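Side-chain contacts in cystalysin (Treponema denticola, PDB 1C7N), which binds pyridoxal-5'-phosphate as a two-subunit member of the class I and II aminotransferase family: residues A[16-21]-A[36-41]; A[345-348]-A[352-355]; A[218-223]-A[228-233]. One frame throughout, in Å; residues are numbered along the deposited sequence.

Contact 1. Residues A[16-21]-A[36-41]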
ATOM      1  N   SER A  16      -9.418  13.145   7.155  1.00 15.34           N
ATOM      2  CA  SER A  16      -8.168  13.849   6.881  1.00 14.63           C
ATOM      3  C   SER A  16      -7.322  13.814   8.144  1.00 14.35           C
ATOM      4  O   SER A  16      -7.727  14.349   9.170  1.00 13.76           O
ATOM      5  CB  SER A  16      -8.443  15.306   6.498  1.00 13.41           C
ATOM      6  OG  SER A  16      -7.244  16.058   6.475  1.00 13.09           O
ATOM      7  N   LEU A  17      -6.152  13.183   8.079  1.00 13.23           N
ATOM      8  CA  LEU A  17      -5.295  13.114   9.257  1.00 13.77           C
ATOM      9  C   LEU A  17      -4.903  14.511   9.713  1.00 12.71           C
ATOM     10  O   LEU A  17      -4.782  14.772  10.913  1.00 10.60           O
ATOM     11  CB  LEU A  17      -4.028  12.293   8.981  1.00 15.59           C
ATOM     12  CG  LEU A  17      -4.197  10.783   8.798  1.00 17.94           C
ATOM     13  CD1 LEU A  17      -5.100  10.211   9.888  1.00 20.02           C
ATOM     14  CD2 LEU A  17      -4.800  10.520   7.456  1.00 19.72           C
ATOM     15  N   LYS A  18      -4.716  15.408   8.749  1.00 12.13           N
ATOM     16  CA  LYS A  18      -4.330  16.782   9.049  1.00 12.58           C
ATOM     17  C   LYS A  18      -5.414  17.527   9.816  1.00 12.49           C
ATOM     18  O   LYS A  18      -5.128  18.208  10.798  1.00 11.51           O
ATOM     19  CB  LYS A  18      -4.007  17.553   7.764  1.00 13.04           C
ATOM     20  CG  LYS A  18      -3.592  19.004   8.026  1.00 14.28           C
ATOM     21  CD  LYS A  18      -3.103  19.714   6.775  1.00 14.73           C
ATOM     22  CE  LYS A  18      -4.180  19.829   5.721  1.00 16.00           C
ATOM     23  NZ  LYS A  18      -3.643  20.467   4.479  1.00 12.20           N
ATOM     24  N   TRP A  19      -6.655  17.411   9.358  1.00 12.25           N
ATOM     25  CA  TRP A  19      -7.761  18.087  10.027  1.00 13.35           C
ATOM     26  C   TRP A  19      -8.123  17.422  11.357  1.00 12.22           C
ATOM     27  O   TRP A  19      -8.421  18.104  12.330  1.00 12.50           O
ATOM     28  CB  TRP A  19      -8.989  18.145   9.108  1.00 13.68           C
ATOM     29  CG  TRP A  19      -8.897  19.212   8.048  1.00 14.98           C
ATOM     30  CD1 TRP A  19      -7.972  19.297   7.043  1.00 14.87           C
ATOM     31  CD2 TRP A  19      -9.756  20.353   7.895  1.00 14.46           C
ATOM     32  NE1 TRP A  19      -8.204  20.414   6.279  1.00 15.33           N
ATOM     33  CE2 TRP A  19      -9.293  21.081   6.778  1.00 14.20           C
ATOM     34  CE3 TRP A  19     -10.872  20.829   8.594  1.00 14.64           C
ATOM     35  CZ2 TRP A  19      -9.908  22.263   6.340  1.00 14.96           C
ATOM     36  CZ3 TRP A  19     -11.486  22.005   8.159  1.00 15.78           C
ATOM     37  CH2 TRP A  19     -11.000  22.708   7.042  1.00 14.37           C
ATOM     38  N   ASP A  20      -8.104  16.095  11.410  1.00 13.67           N
ATOM     39  CA  ASP A  20      -8.431  15.416  12.662  1.00 13.00           C
ATOM     40  C   ASP A  20      -7.376  15.777  13.710  1.00 14.35           C
ATOM     41  O   ASP A  20      -7.680  15.877  14.900  1.00 13.87           O
ATOM     42  CB  ASP A  20      -8.486  13.897  12.465  1.00 13.70           C
ATOM     43  CG  ASP A  20      -9.617  13.467  11.536  1.00 13.59           C
ATOM     44  OD1 ASP A  20     -10.541  14.274  11.293  1.00 11.27           O
ATOM     45  OD2 ASP A  20      -9.585  12.313  11.058  1.00 15.48           O
ATOM     46  N   LEU A  21      -6.143  15.984  13.261  1.00 14.11           N
ATOM     47  CA  LEU A  21      -5.058  16.343  14.166  1.00 16.17           C
ATOM     48  C   LEU A  21      -5.321  17.705  14.789  1.00 16.23           C
ATOM     49  O   LEU A  21      -5.072  17.914  15.978  1.00 17.45           O
ATOM     50  CB  LEU A  21      -3.716  16.368  13.421  1.00 15.95           C
ATOM     51  CG  LEU A  21      -2.514  16.870  14.236  1.00 17.49           C
ATOM     52  CD1 LEU A  21      -2.376  16.038  15.500  1.00 17.87           C
ATOM     53  CD2 LEU A  21      -1.237  16.793  13.400  1.00 17.30           C
ATOM     54  N   LEU A  36      -2.651  24.586   8.520  1.00  8.96           N
ATOM     55  CA  LEU A  36      -1.599  24.840   7.532  1.00  9.70           C
ATOM     56  C   LEU A  36      -0.368  24.045   7.952  1.00  9.93           C
ATOM     57  O   LEU A  36       0.767  24.526   7.878  1.00 11.16           O
ATOM     58  CB  LEU A  36      -1.270  26.340   7.484  1.00  9.53           C
ATOM     59  CG  LEU A  36      -2.453  27.297   7.266  1.00 11.56           C
ATOM     60  CD1 LEU A  36      -1.985  28.750   7.394  1.00 11.83           C
ATOM     61  CD2 LEU A  36      -3.078  27.047   5.891  1.00 11.44           C
ATOM     62  N   SER A  37      -0.613  22.808   8.373  1.00  9.23           N
ATOM     63  CA  SER A  37       0.425  21.915   8.870  1.00 10.94           C
ATOM     64  C   SER A  37       0.908  20.825   7.904  1.00 10.17           C
ATOM     65  O   SER A  37       1.796  21.053   7.085  1.00 10.70           O
ATOM     66  CB  SER A  37      -0.083  21.256  10.153  1.00 10.75           C
ATOM     67  OG  SER A  37      -1.338  20.631   9.899  1.00 11.89           O
ATOM     68  N   VAL A  38       0.319  19.637   8.039  1.00 10.18           N
ATOM     69  CA  VAL A  38       0.658  18.469   7.221  1.00  9.92           C
ATOM     70  C   VAL A  38       0.699  18.792   5.733  1.00  9.60           C
ATOM     71  O   VAL A  38      -0.163  19.495   5.213  1.00  9.36           O
ATOM     72  CB  VAL A  38      -0.344  17.322   7.468  1.00  8.93           C
ATOM     73  CG1 VAL A  38      -0.070  16.169   6.522  1.00 10.70           C
ATOM     74  CG2 VAL A  38      -0.233  16.855   8.915  1.00  9.89           C
ATOM     75  N   ALA A  39       1.700  18.242   5.055  1.00  9.79           N
ATOM     76  CA  ALA A  39       1.901  18.492   3.639  1.00 10.55           C
ATOM     77  C   ALA A  39       1.007  17.815   2.596  1.00 11.63           C
ATOM     78  O   ALA A  39       1.450  16.920   1.874  1.00 10.39           O
ATOM     79  CB  ALA A  39       3.364  18.248   3.288  1.00 12.22           C
ATOM     80  N   ASP A  40      -0.258  18.225   2.553  1.00 11.57           N
ATOM     81  CA  ASP A  40      -1.192  17.790   1.518  1.00 12.22           C
ATOM     82  C   ASP A  40      -1.969  19.078   1.259  1.00 12.05           C
ATOM     83  O   ASP A  40      -2.063  19.925   2.150  1.00 12.55           O
ATOM     84  CB  ASP A  40      -2.054  16.559   1.910  1.00 11.37           C
ATOM     85  CG  ASP A  40      -3.103  16.829   2.977  1.00 13.74           C
ATOM     86  OD1 ASP A  40      -3.743  15.831   3.380  1.00 13.91           O
ATOM     87  OD2 ASP A  40      -3.310  17.978   3.407  1.00 13.89           O
ATOM     88  N   MET A  41      -2.471  19.255   0.040  1.00 10.71           N
ATOM     89  CA  MET A  41      -3.137  20.505  -0.340  1.00 11.22           C
ATOM     90  C   MET A  41      -4.592  20.761   0.027  1.00 11.32           C
ATOM     91  O   MET A  41      -5.406  19.851   0.103  1.00 11.42           O
ATOM     92  CB  MET A  41      -2.996  20.719  -1.848  1.00 10.71           C
ATOM     93  CG  MET A  41      -1.572  20.686  -2.355  1.00 10.15           C
ATOM     94  SD  MET A  41      -1.501  21.042  -4.126  1.00 11.49           S
ATOM     95  CE  MET A  41       0.175  20.490  -4.497  1.00 10.86           C
TER
HETATM   96  O   HOH W   1      -4.775  14.908   5.747  1.00  9.59           O
HETATM   97  O   HOH W   2      -3.301  19.911  11.805  1.00 13.81           O
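The carboxylate of D40 is met by K18 at one oxygen, with NZ 2.7 Å from OD2 and nearly in line with the CG-OD2 bond, forming a salt bridge. The other oxygen, OD1, accepts from a water 2.7 Å away and from the backbone N of Y64 of the second subunit. The flat peptide carbonyl of D40 is approached from above its plane, 40° out of it, by the same lysine: K18 NZ lies 2.9 Å from D40 O. R11 shares OD2 and E42 adds a second acid at NZ, so the ammonium is gripped by two carboxylates and one carbonyl, which probably favours its charged form. A bend in the K18 chain (chi3 63°) turns the amine onto D40 after the aliphatic part has slid past V38 in the opposite sense, with K18 CB 3.7 Å from V38 CB and K18 CD 3.3 Å from V38 O. Two waters tie the helix start to side chains of the loop. The one on D40 OD1 accepts from K18 N and from S16 OG, the N-cap that takes W19 N at 3.2 Å; another joins K18 O to S37 OG. A capped helix start is thus pinned by a buried salt bridge to the 36-41 loop, which passes about 8 Å from a bound pyridoxal-5'-phosphate at the V38 side chain, at the subunit interface of this dimeric PLP-binding protein.

Contact 2. Residues A[345-348]-A[352-355]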
ATOM      1  N   PHE A 345       0.978  28.764  21.987  1.00 15.37           N
ATOM      2  CA  PHE A 345       0.452  30.040  21.518  1.00 16.18           C
ATOM      3  C   PHE A 345      -0.212  29.933  20.152  1.00 15.33           C
ATOM      4  O   PHE A 345      -1.319  30.425  19.953  1.00 16.45           O
ATOM      5  CB  PHE A 345       1.578  31.076  21.444  1.00 16.77           C
ATOM      6  CG  PHE A 345       1.149  32.403  20.892  1.00 19.10           C
ATOM      7  CD1 PHE A 345       0.420  33.292  21.671  1.00 19.01           C
ATOM      8  CD2 PHE A 345       1.469  32.761  19.582  1.00 20.14           C
ATOM      9  CE1 PHE A 345       0.013  34.518  21.160  1.00 20.24           C
ATOM     10  CE2 PHE A 345       1.067  33.987  19.060  1.00 19.59           C
ATOM     11  CZ  PHE A 345       0.336  34.867  19.851  1.00 19.62           C
ATOM     12  N   MET A 346       0.471  29.303  19.207  1.00 14.42           N
ATOM     13  CA  MET A 346      -0.074  29.172  17.861  1.00 15.41           C
ATOM     14  C   MET A 346      -1.396  28.416  17.846  1.00 15.48           C
ATOM     15  O   MET A 346      -2.362  28.853  17.219  1.00 16.01           O
ATOM     16  CB  MET A 346       0.931  28.469  16.944  1.00 15.68           C
ATOM     17  CG  MET A 346       2.234  29.229  16.738  1.00 16.10           C
ATOM     18  SD  MET A 346       1.987  30.912  16.136  1.00 18.20           S
ATOM     19  CE  MET A 346       3.611  31.601  16.429  1.00 16.57           C
ATOM     20  N   ILE A 347      -1.438  27.290  18.545  1.00 15.90           N
ATOM     21  CA  ILE A 347      -2.637  26.461  18.596  1.00 16.71           C
ATOM     22  C   ILE A 347      -3.821  27.069  19.341  1.00 18.08           C
ATOM     23  O   ILE A 347      -4.945  27.023  18.853  1.00 18.25           O
ATOM     24  CB  ILE A 347      -2.341  25.096  19.249  1.00 16.86           C
ATOM     25  CG1 ILE A 347      -1.389  24.286  18.368  1.00 16.02           C
ATOM     26  CG2 ILE A 347      -3.643  24.329  19.480  1.00 16.17           C
ATOM     27  CD1 ILE A 347      -0.988  22.954  18.979  1.00 17.47           C
ATOM     28  N   HIS A 348      -3.572  27.639  20.516  1.00 19.08           N
ATOM     29  CA  HIS A 348      -4.660  28.179  21.317  1.00 19.18           C
ATOM     30  C   HIS A 348      -4.932  29.675  21.260  1.00 19.10           C
ATOM     31  O   HIS A 348      -6.058  30.098  21.511  1.00 19.23           O
ATOM     32  CB  HIS A 348      -4.489  27.747  22.776  1.00 19.49           C
ATOM     33  CG  HIS A 348      -4.513  26.262  22.970  1.00 20.40           C
ATOM     34  ND1 HIS A 348      -3.376  25.483  22.924  1.00 20.79           N
ATOM     35  CD2 HIS A 348      -5.544  25.407  23.175  1.00 20.21           C
ATOM     36  CE1 HIS A 348      -3.705  24.215  23.090  1.00 20.25           C
ATOM     37  NE2 HIS A 348      -5.014  24.141  23.244  1.00 20.62           N
ATOM     38  N   ILE A 352      -3.644  28.920  14.646  1.00 15.44           N
ATOM     39  CA  ILE A 352      -2.955  28.757  13.380  1.00 16.76           C
ATOM     40  C   ILE A 352      -2.150  27.479  13.600  1.00 16.77           C
ATOM     41  O   ILE A 352      -1.353  27.379  14.541  1.00 17.06           O
ATOM     42  CB  ILE A 352      -2.059  29.987  13.071  1.00 17.62           C
ATOM     43  CG1 ILE A 352      -1.592  29.932  11.616  1.00 18.39           C
ATOM     44  CG2 ILE A 352      -0.873  30.043  14.029  1.00 19.41           C
ATOM     45  CD1 ILE A 352      -1.058  31.259  11.101  1.00 18.55           C
ATOM     46  N   PHE A 353      -2.392  26.482  12.761  1.00 14.59           N
ATOM     47  CA  PHE A 353      -1.719  25.205  12.921  1.00 14.27           C
ATOM     48  C   PHE A 353      -0.608  24.953  11.925  1.00 13.33           C
ATOM     49  O   PHE A 353      -0.842  24.511  10.804  1.00 13.99           O
ATOM     50  CB  PHE A 353      -2.753  24.080  12.872  1.00 12.63           C
ATOM     51  CG  PHE A 353      -3.799  24.201  13.935  1.00 12.18           C
ATOM     52  CD1 PHE A 353      -4.813  25.145  13.824  1.00 12.03           C
ATOM     53  CD2 PHE A 353      -3.735  23.416  15.082  1.00 12.24           C
ATOM     54  CE1 PHE A 353      -5.750  25.310  14.844  1.00 13.28           C
ATOM     55  CE2 PHE A 353      -4.658  23.572  16.102  1.00 11.73           C
ATOM     56  CZ  PHE A 353      -5.668  24.519  15.987  1.00 12.74           C
ATOM     57  N   PHE A 354       0.610  25.262  12.352  1.00 13.41           N
ATOM     58  CA  PHE A 354       1.793  25.075  11.527  1.00 13.23           C
ATOM     59  C   PHE A 354       2.348  23.702  11.846  1.00 12.69           C
ATOM     60  O   PHE A 354       1.772  22.936  12.619  1.00 12.09           O
ATOM     61  CB  PHE A 354       2.893  26.082  11.896  1.00 14.78           C
ATOM     62  CG  PHE A 354       2.537  27.529  11.659  1.00 16.75           C
ATOM     63  CD1 PHE A 354       2.083  27.962  10.420  1.00 16.63           C
ATOM     64  CD2 PHE A 354       2.761  28.476  12.661  1.00 18.18           C
ATOM     65  CE1 PHE A 354       1.863  29.318  10.172  1.00 18.44           C
ATOM     66  CE2 PHE A 354       2.547  29.837  12.423  1.00 17.49           C
ATOM     67  CZ  PHE A 354       2.099  30.259  11.177  1.00 18.42           C
ATOM     68  N   ASP A 355       3.466  23.382  11.217  1.00 13.28           N
ATOM     69  CA  ASP A 355       4.160  22.161  11.545  1.00 12.57           C
ATOM     70  C   ASP A 355       5.279  22.814  12.346  1.00 12.64           C
ATOM     71  O   ASP A 355       6.182  23.433  11.779  1.00 12.74           O
ATOM     72  CB  ASP A 355       4.667  21.456  10.292  1.00 13.34           C
ATOM     73  CG  ASP A 355       3.976  20.119  10.073  1.00 13.77           C
ATOM     74  OD1 ASP A 355       2.755  20.043  10.332  1.00 13.35           O
ATOM     75  OD2 ASP A 355       4.641  19.150   9.646  1.00 13.53           O
TER
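M346 and I352 lie side by side and point the same way, the sulfur of the methionine resting 3.7 Å from I352 CG2. A bend in the M346 chain (chi2 -55°) brings SD beside that methyl and to the ring of F354, which the methionine crosses at a slant. SD is 3.9 Å from F354 CE2 and 5.1 Å from the ring centroid, 72° off the ring normal: an oblique Met-aromatic contact. Beyond the sulfur, M346 CE reaches the edge of the F345 ring in its plane, so the methionine links two phenylalanines. I352 takes part in the same cluster, since its CG1 lies over one face of F354, shifted toward the rim. The second pair is set differently. I347 and F353 cross at about a right angle, and the isoleucine meets the CD2-CE2-CZ side of the ring with both branches, CG2 coming within 3.6 Å of F353 CE2 and CG1 within 4.0 Å of the same atom.

Between the two apolar pairs runs one backbone bond, I352 N to M346 O at 2.9 Å, fairly straight at the hydrogen (161°). It links residues six apart, just past the end of helix 339-350, which has a wider pi-type turn at 346-348. Neighbouring parts enclose the cluster: M22 and Q25 of helix 17-25 touch F353, while E368 and I370 of strand 367-371 touch F354. The contact belongs to a beta-alpha-beta crossover, in which helix 339-350 leads from strand 327-331 to strand 355-356, the two outer, parallel strands of a small sheet with 367-371 between them.

Contact 3. Residues A[218-223]-A[228-233]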
ATOM      1  N   VAL A 218      18.327  16.614 -10.829  1.00 15.32           N
ATOM      2  CA  VAL A 218      18.214  15.263 -10.290  1.00 15.64           C
ATOM      3  C   VAL A 218      19.645  14.853  -9.965  1.00 16.32           C
ATOM      4  O   VAL A 218      20.504  14.780 -10.849  1.00 15.72           O
ATOM      5  CB  VAL A 218      17.606  14.288 -11.321  1.00 16.71           C
ATOM      6  CG1 VAL A 218      17.694  12.868 -10.806  1.00 17.34           C
ATOM      7  CG2 VAL A 218      16.155  14.659 -11.586  1.00 15.37           C
ATOM      8  N   PHE A 219      19.898  14.600  -8.687  1.00 16.09           N
ATOM      9  CA  PHE A 219      21.231  14.247  -8.220  1.00 16.08           C
ATOM     10  C   PHE A 219      21.973  13.185  -9.032  1.00 16.50           C
ATOM     11  O   PHE A 219      23.097  13.423  -9.477  1.00 15.39           O
ATOM     12  CB  PHE A 219      21.162  13.826  -6.752  1.00 15.92           C
ATOM     13  CG  PHE A 219      22.393  14.177  -5.956  1.00 15.78           C
ATOM     14  CD1 PHE A 219      22.353  14.172  -4.567  1.00 16.20           C
ATOM     15  CD2 PHE A 219      23.586  14.515  -6.592  1.00 16.17           C
ATOM     16  CE1 PHE A 219      23.482  14.501  -3.816  1.00 16.57           C
ATOM     17  CE2 PHE A 219      24.724  14.845  -5.852  1.00 16.78           C
ATOM     18  CZ  PHE A 219      24.672  14.838  -4.463  1.00 16.65           C
ATOM     19  N   GLN A 220      21.356  12.023  -9.239  1.00 16.31           N
ATOM     20  CA  GLN A 220      22.024  10.954  -9.978  1.00 16.34           C
ATOM     21  C   GLN A 220      22.155  11.195 -11.479  1.00 17.26           C
ATOM     22  O   GLN A 220      22.716  10.368 -12.196  1.00 17.33           O
ATOM     23  CB  GLN A 220      21.315   9.618  -9.741  1.00 15.18           C
ATOM     24  CG  GLN A 220      19.941   9.500 -10.377  1.00 13.33           C
ATOM     25  CD  GLN A 220      19.408   8.082 -10.301  1.00 13.37           C
ATOM     26  OE1 GLN A 220      18.958   7.626  -9.246  1.00 13.21           O
ATOM     27  NE2 GLN A 220      19.477   7.366 -11.418  1.00 14.00           N
ATOM     28  N   SER A 221      21.654  12.328 -11.958  1.00 17.75           N
ATOM     29  CA  SER A 221      21.735  12.641 -13.383  1.00 18.47           C
ATOM     30  C   SER A 221      23.041  13.344 -13.752  1.00 18.76           C
ATOM     31  O   SER A 221      23.337  13.527 -14.931  1.00 19.66           O
ATOM     32  CB  SER A 221      20.565  13.537 -13.793  1.00 18.65           C
ATOM     33  OG  SER A 221      20.772  14.869 -13.350  1.00 17.78           O
ATOM     34  N   ILE A 222      23.821  13.739 -12.749  1.00 18.00           N
ATOM     35  CA  ILE A 222      25.069  14.449 -13.010  1.00 18.32           C
ATOM     36  C   ILE A 222      26.304  13.555 -13.144  1.00 19.15           C
ATOM     37  O   ILE A 222      27.380  14.037 -13.484  1.00 17.83           O
ATOM     38  CB  ILE A 222      25.354  15.498 -11.908  1.00 17.18           C
ATOM     39  CG1 ILE A 222      25.672  14.800 -10.589  1.00 17.56           C
ATOM     40  CG2 ILE A 222      24.149  16.420 -11.742  1.00 15.83           C
ATOM     41  CD1 ILE A 222      26.170  15.731  -9.502  1.00 17.57           C
ATOM     42  N   ASP A 223      26.151  12.261 -12.880  1.00 20.17           N
ATOM     43  CA  ASP A 223      27.276  11.331 -12.962  1.00 22.08           C
ATOM     44  C   ASP A 223      26.767   9.894 -12.971  1.00 22.78           C
ATOM     45  O   ASP A 223      25.999   9.500 -12.098  1.00 22.93           O
ATOM     46  CB  ASP A 223      28.214  11.555 -11.768  1.00 22.08           C
ATOM     47  CG  ASP A 223      29.494  10.747 -11.865  1.00 23.16           C
ATOM     48  OD1 ASP A 223      29.446   9.514 -11.668  1.00 22.71           O
ATOM     49  OD2 ASP A 223      30.554  11.350 -12.140  1.00 22.04           O
ATOM     50  N   ASP A 228      25.262   4.726 -10.230  1.00 19.41           N
ATOM     51  CA  ASP A 228      25.506   3.300 -10.014  1.00 19.25           C
ATOM     52  C   ASP A 228      25.260   2.875  -8.565  1.00 18.67           C
ATOM     53  O   ASP A 228      25.013   1.703  -8.293  1.00 19.13           O
ATOM     54  CB  ASP A 228      26.944   2.943 -10.408  1.00 18.86           C
ATOM     55  CG  ASP A 228      27.133   2.830 -11.913  1.00 18.65           C
ATOM     56  OD1 ASP A 228      28.303   2.811 -12.357  1.00 19.30           O
ATOM     57  OD2 ASP A 228      26.125   2.748 -12.648  1.00 15.58           O
ATOM     58  N   LYS A 229      25.337   3.819  -7.632  1.00 17.94           N
ATOM     59  CA  LYS A 229      25.092   3.485  -6.236  1.00 18.32           C
ATOM     60  C   LYS A 229      24.090   4.427  -5.571  1.00 17.50           C
ATOM     61  O   LYS A 229      24.165   4.692  -4.373  1.00 18.25           O
ATOM     62  CB  LYS A 229      26.404   3.462  -5.444  1.00 18.64           C
ATOM     63  CG  LYS A 229      27.146   4.782  -5.342  1.00 19.09           C
ATOM     64  CD  LYS A 229      28.334   4.613  -4.405  1.00 19.33           C
ATOM     65  CE  LYS A 229      29.062   5.917  -4.144  1.00 19.76           C
ATOM     66  NZ  LYS A 229      30.098   5.733  -3.077  1.00 19.97           N
ATOM     67  N   THR A 230      23.143   4.917  -6.361  1.00 17.15           N
ATOM     68  CA  THR A 230      22.114   5.825  -5.860  1.00 16.78           C
ATOM     69  C   THR A 230      20.708   5.236  -5.970  1.00 16.23           C
ATOM     70  O   THR A 230      20.398   4.495  -6.904  1.00 16.60           O
ATOM     71  CB  THR A 230      22.113   7.167  -6.643  1.00 17.09           C
ATOM     72  OG1 THR A 230      23.378   7.822  -6.487  1.00 15.63           O
ATOM     73  CG2 THR A 230      20.994   8.090  -6.136  1.00 16.38           C
ATOM     74  N   ILE A 231      19.871   5.569  -4.994  1.00 15.41           N
ATOM     75  CA  ILE A 231      18.472   5.164  -4.979  1.00 14.71           C
ATOM     76  C   ILE A 231      17.750   6.503  -4.919  1.00 13.30           C
ATOM     77  O   ILE A 231      17.934   7.258  -3.968  1.00 13.00           O
ATOM     78  CB  ILE A 231      18.091   4.358  -3.717  1.00 14.14           C
ATOM     79  CG1 ILE A 231      18.710   2.958  -3.765  1.00 14.44           C
ATOM     80  CG2 ILE A 231      16.577   4.263  -3.615  1.00 13.77           C
ATOM     81  CD1 ILE A 231      18.476   2.144  -2.496  1.00 14.02           C
ATOM     82  N   THR A 232      16.961   6.809  -5.942  1.00 13.09           N
ATOM     83  CA  THR A 232      16.242   8.076  -5.977  1.00 12.98           C
ATOM     84  C   THR A 232      14.748   7.861  -5.786  1.00 13.47           C
ATOM     85  O   THR A 232      14.116   7.120  -6.546  1.00 13.01           O
ATOM     86  CB  THR A 232      16.482   8.818  -7.311  1.00 13.69           C
ATOM     87  OG1 THR A 232      17.878   9.125  -7.447  1.00 12.68           O
ATOM     88  CG2 THR A 232      15.686  10.109  -7.348  1.00 11.43           C
ATOM     89  N   PHE A 233      14.194   8.505  -4.761  1.00 13.63           N
ATOM     90  CA  PHE A 233      12.771   8.387  -4.457  1.00 13.26           C
ATOM     91  C   PHE A 233      11.963   9.502  -5.110  1.00 12.74           C
ATOM     92  O   PHE A 233      12.229  10.684  -4.890  1.00 12.04           O
ATOM     93  CB  PHE A 233      12.532   8.438  -2.940  1.00 13.63           C
ATOM     94  CG  PHE A 233      13.440   7.540  -2.144  1.00 13.73           C
ATOM     95  CD1 PHE A 233      14.722   7.957  -1.801  1.00 14.56           C
ATOM     96  CD2 PHE A 233      13.015   6.279  -1.731  1.00 12.85           C
ATOM     97  CE1 PHE A 233      15.569   7.133  -1.058  1.00 15.21           C
ATOM     98  CE2 PHE A 233      13.857   5.447  -0.989  1.00 13.73           C
ATOM     99  CZ  PHE A 233      15.136   5.877  -0.653  1.00 14.40           C
TER
HETATM  100  O   HOH W   3      18.981  11.526  -7.534  1.00 14.23           O
HETATM  101  O   HOH W   4      19.690   4.970  -9.460  1.00 14.26           O
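Q220 buries the most surface here, laying its side chain across two threonines, T230 and T232, that stand on the same face of a strand. Its amide oxygen is the polar end of the contact: T232 OG1 donates to Q220 OE1 at 2.6 Å, with a C=O...donor angle of 122° and the hydroxyl tilted 24° from the carbonyl plane. The glutamine gets there with CG tucked between the backbone N and the carbonyl carbon (chi1 70°) and the chain extended from that point, crossing T232 at a slant.

T230 meets the same residue through carbon. Its methyl CG2 lies 3.7 Å from Q220 OE1 and 3.9 Å from Q220 CB, packing along the side chain, while its hydroxyl turns elsewhere and bonds to the carbonyl of L226 in the short helix 224-227. T232 OG1 has a second role. While donating to the glutamine, it also accepts from a water that in turn takes Q220 N at 3.0 Å, so the same threonine oxygen is tied to both the side chain and the backbone of Q220. The 3-10 turn carrying Q220 is drawn together by V218 O, which accepts from both S221 N and S221 OG. W85 also touches Q220.

Strand 230-234 runs parallel to 199-203 and antiparallel to 248-251 in the seven-stranded mixed sheet. Strand order 1-7-6-5-4-2-3, with 248-251 the antiparallel member, marks the large domain of fold-type I PLP proteins, and this contact fastens the connection entering strand 230-234 to the strand itself.

In the fold
All three contacts are buried, but they serve different parts of the fold. Contacts 1 and 2 are neighbours, with centres about 13 Å apart: L36 N probably bonds to F353 O at 2.9 Å, so the loop of contact 1 runs beside the chain leaving helix 339-350. Contact 3 lies across the centre of the chain, about 31 Å from contact 1 and 38 Å from contact 2 between centres. Chemistry follows place. At the subunit interface contact 1 is set apart by its charge, contact 2 relies on sulfur, aromatic and aliphatic carbon, and contact 3, at the large sheet, on a neutral amide, one threonine hydroxyl and bridging water. The second subunit touches contact 1 alone.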